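Long-range contacts in dioxygenase (Pseudomonas brassicacearum, PDB 5V2D), which probably cleaves the central carbon-carbon double bond of lignin-derived stilbenes with molecular oxygen at a non-haem iron: residues A[141-146]-A[186-191]; A[148-153]-A[160-165]. All coordinates share one frame; numbering follows the deposited sequence.

Interaction 1: A[141-146]-A[186-191]. With FE (Fe (III) ion), chain E.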
ATOM      1  N   ASN A 141      -8.331   1.086   4.730  1.00 21.83           N
ATOM      2  CA  ASN A 141      -7.075   1.336   5.440  1.00 22.16           C
ATOM      3  C   ASN A 141      -5.773   1.264   4.667  1.00 21.66           C
ATOM      4  O   ASN A 141      -4.715   1.328   5.304  1.00 20.57           O
ATOM      5  CB  ASN A 141      -7.026   0.428   6.662  1.00 21.78           C
ATOM      6  CG  ASN A 141      -6.722  -0.993   6.336  1.00 22.14           C
ATOM      7  OD1 ASN A 141      -6.717  -1.382   5.185  1.00 19.62           O
ATOM      8  ND2 ASN A 141      -6.455  -1.795   7.390  1.00 20.20           N
ATOM      9  N   THR A 142      -5.843   1.083   3.333  1.00 21.57           N
ATOM     10  CA  THR A 142      -4.658   0.674   2.589  1.00 21.59           C
ATOM     11  C   THR A 142      -4.046   1.744   1.737  1.00 21.71           C
ATOM     12  O   THR A 142      -2.796   1.921   1.750  1.00 20.84           O
ATOM     13  CB  THR A 142      -4.946  -0.611   1.790  1.00 22.20           C
ATOM     14  OG1 THR A 142      -5.291  -1.640   2.714  1.00 24.02           O
ATOM     15  CG2 THR A 142      -3.749  -1.087   1.025  1.00 23.45           C
ATOM     16  N   SER A 143      -4.862   2.489   0.984  1.00 20.99           N
ATOM     17  CA  SER A 143      -4.338   3.595   0.197  1.00 22.08           C
ATOM     18  C   SER A 143      -5.273   4.748   0.177  1.00 21.98           C
ATOM     19  O   SER A 143      -6.442   4.650   0.504  1.00 20.71           O
ATOM     20  CB  SER A 143      -4.161   3.199  -1.294  1.00 25.94           C
ATOM     21  OG  SER A 143      -3.235   2.135  -1.439  1.00 29.93           O
ATOM     22  N   VAL A 144      -4.750   5.884  -0.296  1.00 20.75           N
ATOM     23  CA  VAL A 144      -5.538   7.073  -0.535  1.00 21.93           C
ATOM     24  C   VAL A 144      -5.168   7.635  -1.880  1.00 22.10           C
ATOM     25  O   VAL A 144      -4.010   7.555  -2.292  1.00 25.08           O
ATOM     26  CB  VAL A 144      -5.376   8.119   0.597  1.00 22.32           C
ATOM     27  CG1 VAL A 144      -6.139   7.730   1.842  1.00 22.56           C
ATOM     28  CG2 VAL A 144      -3.903   8.329   0.966  1.00 23.22           C
ATOM     29  N   ILE A 145      -6.141   8.186  -2.602  1.00 23.21           N
ATOM     30  CA  ILE A 145      -5.860   8.851  -3.878  1.00 24.30           C
ATOM     31  C   ILE A 145      -6.906   9.907  -4.145  1.00 24.31           C
ATOM     32  O   ILE A 145      -8.068   9.693  -3.833  1.00 26.25           O
ATOM     33  CB  ILE A 145      -5.809   7.827  -5.033  1.00 27.46           C
ATOM     34  CG1 ILE A 145      -5.038   8.374  -6.187  1.00 28.94           C
ATOM     35  CG2 ILE A 145      -7.212   7.385  -5.503  1.00 30.17           C
ATOM     36  CD1 ILE A 145      -4.776   7.369  -7.271  1.00 35.07           C
ATOM     37  N   PRO A 146      -6.508  11.077  -4.682  1.00 25.66           N
ATOM     38  CA  PRO A 146      -7.528  12.066  -5.085  1.00 26.67           C
ATOM     39  C   PRO A 146      -8.213  11.643  -6.368  1.00 24.83           C
ATOM     40  O   PRO A 146      -7.576  11.183  -7.284  1.00 24.71           O
ATOM     41  CB  PRO A 146      -6.706  13.376  -5.379  1.00 26.72           C
ATOM     42  CG  PRO A 146      -5.372  13.104  -4.860  1.00 25.54           C
ATOM     43  CD  PRO A 146      -5.171  11.597  -4.944  1.00 26.08           C
ATOM     44  N   THR A 186      -9.792  -2.197  -6.106  1.00 23.94           N
ATOM     45  CA  THR A 186      -8.394  -2.267  -5.652  1.00 23.75           C
ATOM     46  C   THR A 186      -8.026  -1.142  -4.726  1.00 25.43           C
ATOM     47  O   THR A 186      -8.586  -0.029  -4.833  1.00 30.16           O
ATOM     48  CB  THR A 186      -7.432  -2.253  -6.870  1.00 24.78           C
ATOM     49  OG1 THR A 186      -6.109  -2.500  -6.463  1.00 23.18           O
ATOM     50  CG2 THR A 186      -7.502  -0.983  -7.621  1.00 24.82           C
ATOM     51  N   ALA A 187      -7.027  -1.379  -3.882  1.00 25.13           N
ATOM     52  CA  ALA A 187      -6.374  -0.276  -3.166  1.00 24.49           C
ATOM     53  C   ALA A 187      -5.133   0.202  -3.937  1.00 24.34           C
ATOM     54  O   ALA A 187      -4.432   1.064  -3.439  1.00 26.44           O
ATOM     55  CB  ALA A 187      -6.000  -0.734  -1.766  1.00 27.90           C
ATOM     56  N   HIS A 188      -4.848  -0.321  -5.133  1.00 22.99           N
ATOM     57  CA  HIS A 188      -3.732   0.161  -5.924  1.00 23.89           C
ATOM     58  C   HIS A 188      -4.124   0.710  -7.306  1.00 25.74           C
ATOM     59  O   HIS A 188      -3.546   0.295  -8.301  1.00 26.39           O
ATOM     60  CB  HIS A 188      -2.655  -0.892  -6.026  1.00 22.21           C
ATOM     61  CG  HIS A 188      -1.804  -0.916  -4.806  1.00 22.61           C
ATOM     62  ND1 HIS A 188      -0.955   0.128  -4.544  1.00 22.68           N
ATOM     63  CD2 HIS A 188      -1.689  -1.782  -3.775  1.00 22.65           C
ATOM     64  CE1 HIS A 188      -0.365  -0.093  -3.367  1.00 23.03           C
ATOM     65  NE2 HIS A 188      -0.758  -1.263  -2.906  1.00 22.19           N
ATOM     66  N   PRO A 189      -5.086   1.634  -7.353  1.00 25.05           N
ATOM     67  CA  PRO A 189      -5.362   2.285  -8.597  1.00 24.25           C
ATOM     68  C   PRO A 189      -4.206   3.178  -8.977  1.00 26.62           C
ATOM     69  O   PRO A 189      -3.374   3.529  -8.078  1.00 26.00           O
ATOM     70  CB  PRO A 189      -6.590   3.125  -8.268  1.00 25.24           C
ATOM     71  CG  PRO A 189      -6.406   3.542  -6.848  1.00 27.47           C
ATOM     72  CD  PRO A 189      -5.771   2.288  -6.219  1.00 25.64           C
ATOM     73  N   LYS A 190      -4.114   3.516 -10.253  1.00 27.53           N
ATOM     74  CA  LYS A 190      -3.070   4.446 -10.734  1.00 30.48           C
ATOM     75  C   LYS A 190      -3.749   5.619 -11.413  1.00 30.92           C
ATOM     76  O   LYS A 190      -4.824   5.460 -11.985  1.00 27.82           O
ATOM     77  CB  LYS A 190      -2.240   3.780 -11.805  1.00 31.90           C
ATOM     78  CG  LYS A 190      -1.720   2.380 -11.614  1.00 35.33           C
ATOM     79  CD  LYS A 190      -0.752   2.329 -10.521  1.00 35.11           C
ATOM     80  CE  LYS A 190      -0.293   0.876 -10.372  1.00 37.33           C
ATOM     81  NZ  LYS A 190       0.130   0.660  -8.977  1.00 33.58           N
ATOM     82  N   LEU A 191      -3.112   6.765 -11.394  1.00 31.10           N
ATOM     83  CA  LEU A 191      -3.515   7.937 -12.251  1.00 31.72           C
ATOM     84  C   LEU A 191      -2.669   8.014 -13.496  1.00 30.01           C
ATOM     85  O   LEU A 191      -1.408   8.030 -13.469  1.00 26.96           O
ATOM     86  CB  LEU A 191      -3.290   9.246 -11.525  1.00 35.02           C
ATOM     87  CG  LEU A 191      -4.154   9.440 -10.306  1.00 41.20           C
ATOM     88  CD1 LEU A 191      -3.668  10.773  -9.652  1.00 47.20           C
ATOM     89  CD2 LEU A 191      -5.666   9.429 -10.687  1.00 41.06           C
TER
HETATM   90 FE    FE E 500      -0.007  -2.171  -1.136  1.00 21.77          FE
HETATM   91  O   HOH W   1       0.144  -2.797   0.825  1.00 26.53           O
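The hydroxyl of Ser143 donates to the backbone carbonyl of Ala187, with OG 2.6 Å from O. The C=O...OG angle is 152°, so OG approaches the oxygen fairly end-on, and it stands 18° out of the carbonyl plane. The bond ties strand 143-147 to the loop that leads into strand 190-191, the first strand of the next blade in the seven-bladed beta-propeller of this family. Ser143 sits with OG beside its own N and opposite its carbonyl carbon (chi1 -61°), which turns the hydroxyl onto the Ala187 peptide. The same OG also lies over one face of the His188 imidazole, offset toward the rim and 4.1 Å from CE1. His188 NE2 binds the iron at 2.1 Å, beside His239, His304, His495 and a water molecule; Ser143 is thus a second-shell residue. An alanine in place of Ser143 has no hydroxyl to offer, so the Ala187 carbonyl would probably be left without this donor and the backbone entering His188 freer to shift. A second restraint lies within the segment itself: His188 N donates to Thr186 OG1 at 2.8 Å, closing an ST turn. On the other segment, Thr142 and Ser143 both face Leu154 in a classic beta bulge at the start of strand 143-147. Farther from the metal the contact becomes apolar. The extended arm of Ile145 meets Leu191 tip to tip, CD1 to CG at 3.7 Å, while its CG2 branch slides past the Pro189 ring, 4.2 Å from CG. Leu198 of the next strand touches all three side chains. At the iron end, the apolar packing is completed by the methyl CG2 of Thr142, 3.6 Å from Ala187 CB.

Interaction 2: A[148-153]-A[160-165]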
ATOM      1  N   ASN A 148     -11.856  12.999  -8.727  1.00 31.47           N
ATOM      2  CA  ASN A 148     -13.152  13.658  -8.970  1.00 30.15           C
ATOM      3  C   ASN A 148     -13.627  14.451  -7.782  1.00 29.70           C
ATOM      4  O   ASN A 148     -14.785  14.314  -7.322  1.00 31.87           O
ATOM      5  CB  ASN A 148     -14.168  12.540  -9.329  1.00 31.68           C
ATOM      6  CG  ASN A 148     -15.456  13.055  -9.922  1.00 33.77           C
ATOM      7  OD1 ASN A 148     -15.495  14.154 -10.444  1.00 34.66           O
ATOM      8  ND2 ASN A 148     -16.529  12.222  -9.845  1.00 35.44           N
ATOM      9  N   GLY A 149     -12.735  15.243  -7.224  1.00 28.56           N
ATOM     10  CA  GLY A 149     -13.086  16.200  -6.204  1.00 30.52           C
ATOM     11  C   GLY A 149     -13.162  15.676  -4.771  1.00 30.50           C
ATOM     12  O   GLY A 149     -13.512  16.403  -3.855  1.00 31.42           O
ATOM     13  N   VAL A 150     -12.854  14.389  -4.592  1.00 29.27           N
ATOM     14  CA  VAL A 150     -12.743  13.811  -3.261  1.00 27.03           C
ATOM     15  C   VAL A 150     -11.421  13.072  -3.072  1.00 27.04           C
ATOM     16  O   VAL A 150     -10.659  12.822  -4.018  1.00 25.29           O
ATOM     17  CB  VAL A 150     -13.951  12.872  -2.934  1.00 27.46           C
ATOM     18  CG1 VAL A 150     -15.253  13.614  -3.051  1.00 28.24           C
ATOM     19  CG2 VAL A 150     -13.989  11.638  -3.795  1.00 25.52           C
ATOM     20  N   LEU A 151     -11.147  12.724  -1.800  1.00 25.96           N
ATOM     21  CA  LEU A 151     -10.081  11.770  -1.481  1.00 24.86           C
ATOM     22  C   LEU A 151     -10.735  10.370  -1.315  1.00 25.19           C
ATOM     23  O   LEU A 151     -11.703  10.236  -0.562  1.00 24.48           O
ATOM     24  CB  LEU A 151      -9.439  12.137  -0.149  1.00 24.33           C
ATOM     25  CG  LEU A 151      -8.127  11.326   0.113  1.00 24.05           C
ATOM     26  CD1 LEU A 151      -7.022  11.778  -0.799  1.00 25.80           C
ATOM     27  CD2 LEU A 151      -7.686  11.438   1.547  1.00 25.04           C
ATOM     28  N   LEU A 152     -10.209   9.379  -2.033  1.00 23.68           N
ATOM     29  CA  LEU A 152     -10.681   8.001  -1.873  1.00 23.45           C
ATOM     30  C   LEU A 152      -9.757   7.277  -0.912  1.00 21.60           C
ATOM     31  O   LEU A 152      -8.528   7.341  -1.075  1.00 20.35           O
ATOM     32  CB  LEU A 152     -10.653   7.275  -3.170  1.00 22.58           C
ATOM     33  CG  LEU A 152     -11.655   7.838  -4.211  1.00 25.85           C
ATOM     34  CD1 LEU A 152     -11.494   6.995  -5.473  1.00 25.90           C
ATOM     35  CD2 LEU A 152     -13.076   7.904  -3.684  1.00 26.62           C
ATOM     36  N   ALA A 153     -10.317   6.707   0.106  1.00 21.56           N
ATOM     37  CA  ALA A 153      -9.637   5.798   1.027  1.00 21.77           C
ATOM     38  C   ALA A 153     -10.055   4.397   0.636  1.00 22.76           C
ATOM     39  O   ALA A 153     -11.259   4.057   0.565  1.00 23.35           O
ATOM     40  CB  ALA A 153     -10.030   6.059   2.474  1.00 24.71           C
ATOM     41  N   PRO A 160     -14.385   1.938  -2.241  1.00 25.39           N
ATOM     42  CA  PRO A 160     -13.676   2.899  -1.426  1.00 25.89           C
ATOM     43  C   PRO A 160     -14.610   3.820  -0.716  1.00 26.28           C
ATOM     44  O   PRO A 160     -15.806   3.819  -1.016  1.00 25.69           O
ATOM     45  CB  PRO A 160     -12.846   3.685  -2.458  1.00 26.57           C
ATOM     46  CG  PRO A 160     -13.485   3.452  -3.773  1.00 25.83           C
ATOM     47  CD  PRO A 160     -14.296   2.227  -3.699  1.00 25.93           C
ATOM     48  N   TRP A 161     -14.072   4.578   0.245  1.00 24.12           N
ATOM     49  CA  TRP A 161     -14.796   5.541   1.034  1.00 24.35           C
ATOM     50  C   TRP A 161     -14.256   6.952   0.693  1.00 25.65           C
ATOM     51  O   TRP A 161     -13.047   7.171   0.592  1.00 26.00           O
ATOM     52  CB  TRP A 161     -14.642   5.240   2.539  1.00 24.32           C
ATOM     53  CG  TRP A 161     -15.545   4.155   2.905  1.00 24.79           C
ATOM     54  CD1 TRP A 161     -15.473   2.863   2.502  1.00 25.91           C
ATOM     55  CD2 TRP A 161     -16.775   4.289   3.618  1.00 25.81           C
ATOM     56  NE1 TRP A 161     -16.571   2.183   2.950  1.00 28.82           N
ATOM     57  CE2 TRP A 161     -17.391   3.034   3.628  1.00 25.84           C
ATOM     58  CE3 TRP A 161     -17.398   5.341   4.266  1.00 25.44           C
ATOM     59  CZ2 TRP A 161     -18.600   2.812   4.289  1.00 26.27           C
ATOM     60  CZ3 TRP A 161     -18.596   5.124   4.920  1.00 26.46           C
ATOM     61  CH2 TRP A 161     -19.197   3.888   4.905  1.00 25.68           C
ATOM     62  N   ALA A 162     -15.178   7.873   0.408  1.00 25.67           N
ATOM     63  CA  ALA A 162     -14.776   9.231   0.073  1.00 27.39           C
ATOM     64  C   ALA A 162     -14.668  10.097   1.295  1.00 25.48           C
ATOM     65  O   ALA A 162     -15.457   9.957   2.244  1.00 27.12           O
ATOM     66  CB  ALA A 162     -15.739   9.814  -0.955  1.00 27.73           C
ATOM     67  N   MET A 163     -13.671  10.970   1.245  1.00 24.67           N
ATOM     68  CA  MET A 163     -13.430  11.969   2.220  1.00 25.56           C
ATOM     69  C   MET A 163     -13.233  13.351   1.608  1.00 27.19           C
ATOM     70  O   MET A 163     -12.762  13.501   0.474  1.00 26.79           O
ATOM     71  CB  MET A 163     -12.213  11.564   3.031  1.00 26.30           C
ATOM     72  CG  MET A 163     -12.338  10.148   3.675  1.00 29.42           C
ATOM     73  SD  MET A 163     -10.703   9.801   4.411  1.00 33.98           S
ATOM     74  CE  MET A 163     -11.012  10.277   6.128  1.00 31.67           C
ATOM     75  N   ASP A 164     -13.538  14.372   2.410  1.00 26.19           N
ATOM     76  CA  ASP A 164     -13.344  15.761   1.961  1.00 29.47           C
ATOM     77  C   ASP A 164     -11.822  16.017   1.894  1.00 27.96           C
ATOM     78  O   ASP A 164     -11.075  15.736   2.879  1.00 25.72           O
ATOM     79  CB  ASP A 164     -14.011  16.716   2.937  1.00 29.95           C
ATOM     80  CG  ASP A 164     -13.854  18.160   2.530  1.00 34.32           C
ATOM     81  OD1 ASP A 164     -12.766  18.769   2.587  1.00 29.55           O
ATOM     82  OD2 ASP A 164     -14.859  18.726   2.155  1.00 38.68           O
ATOM     83  N   LEU A 165     -11.358  16.537   0.771  1.00 29.15           N
ATOM     84  CA  LEU A 165      -9.917  16.800   0.578  1.00 28.32           C
ATOM     85  C   LEU A 165      -9.297  17.766   1.624  1.00 29.56           C
ATOM     86  O   LEU A 165      -8.143  17.626   1.972  1.00 30.62           O
ATOM     87  CB  LEU A 165      -9.701  17.396  -0.790  1.00 29.84           C
ATOM     88  CG  LEU A 165      -9.815  16.325  -1.927  1.00 28.24           C
ATOM     89  CD1 LEU A 165     -10.122  17.014  -3.274  1.00 30.65           C
ATOM     90  CD2 LEU A 165      -8.561  15.383  -1.979  1.00 27.59           C
TER
HETATM   91  O   HOH W   2     -13.352  17.250  -1.208  1.00 30.24           O
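Leu151 and Met163 pair through both of their backbone polar atoms: Leu151 N donates to Met163 O at 2.9 Å, and Met163 N returns the bond to Leu151 O at 2.8 Å. Ala153 and Trp161 form the second hydrogen-bonded pair, with Ala153 N 2.8 Å from Trp161 O in an almost straight bond (177° at the hydrogen) and Trp161 N 2.9 Å from Ala153 O. In all four bonds the donor lies in the carbonyl plane. Two acceptors carry a further load, since Leu151 O also receives the CA-H of Ala162 and Trp161 O that of Leu152. Leu152 and Ala162, the non-hydrogen-bonded pair between them, turn their peptides outward; Ala162 bonds to Leu171 and Gly172 of strand 170-173. Beyond the paired residues a water takes over: it donates to Gly149 O at 2.8 Å and accepts from Leu165 N at 2.9 Å, bridging where the backbones separate. Asp164 OD1 meanwhile accepts from Glu166 N and Thr167 N in the following turn. Val150 CG2 approaches Ala162 CB to 3.8 Å; chi1 of -58° sets that methyl between the backbone N and the carbonyl carbon of Val150. Leu165 crosses Leu151 at an angle, its CD2 3.8 Å from Leu151 CB. The strand axes run at 143° to each other, a marked departure from exact antiparallelism that fits the strong twist of a propeller blade: this is the beta hairpin forming the two middle strands of a four-stranded blade.

Interactions 1 and 2 share one propeller blade, and their centres are 10 Å apart. Strand 143-147 faces the neighbouring blade in interaction 1, and strand 150-154, which follows it in the chain, carries the pairing of interaction 2. A probable hydrogen bond from Leu152 N to Ile145 O, 2.8 Å long, ties the two contacts directly, and Leu151 CD1 packs 3.8 Å from the same oxygen. Along the sequence the hairpin lies inside the loop that interaction 1 closes. Only interaction 1 reaches the metal, through His188; the side chain of Ala153 is about 13 Å from the bound Fe (III) ion. The hairpin of interaction 2 thus belongs to the blade framework.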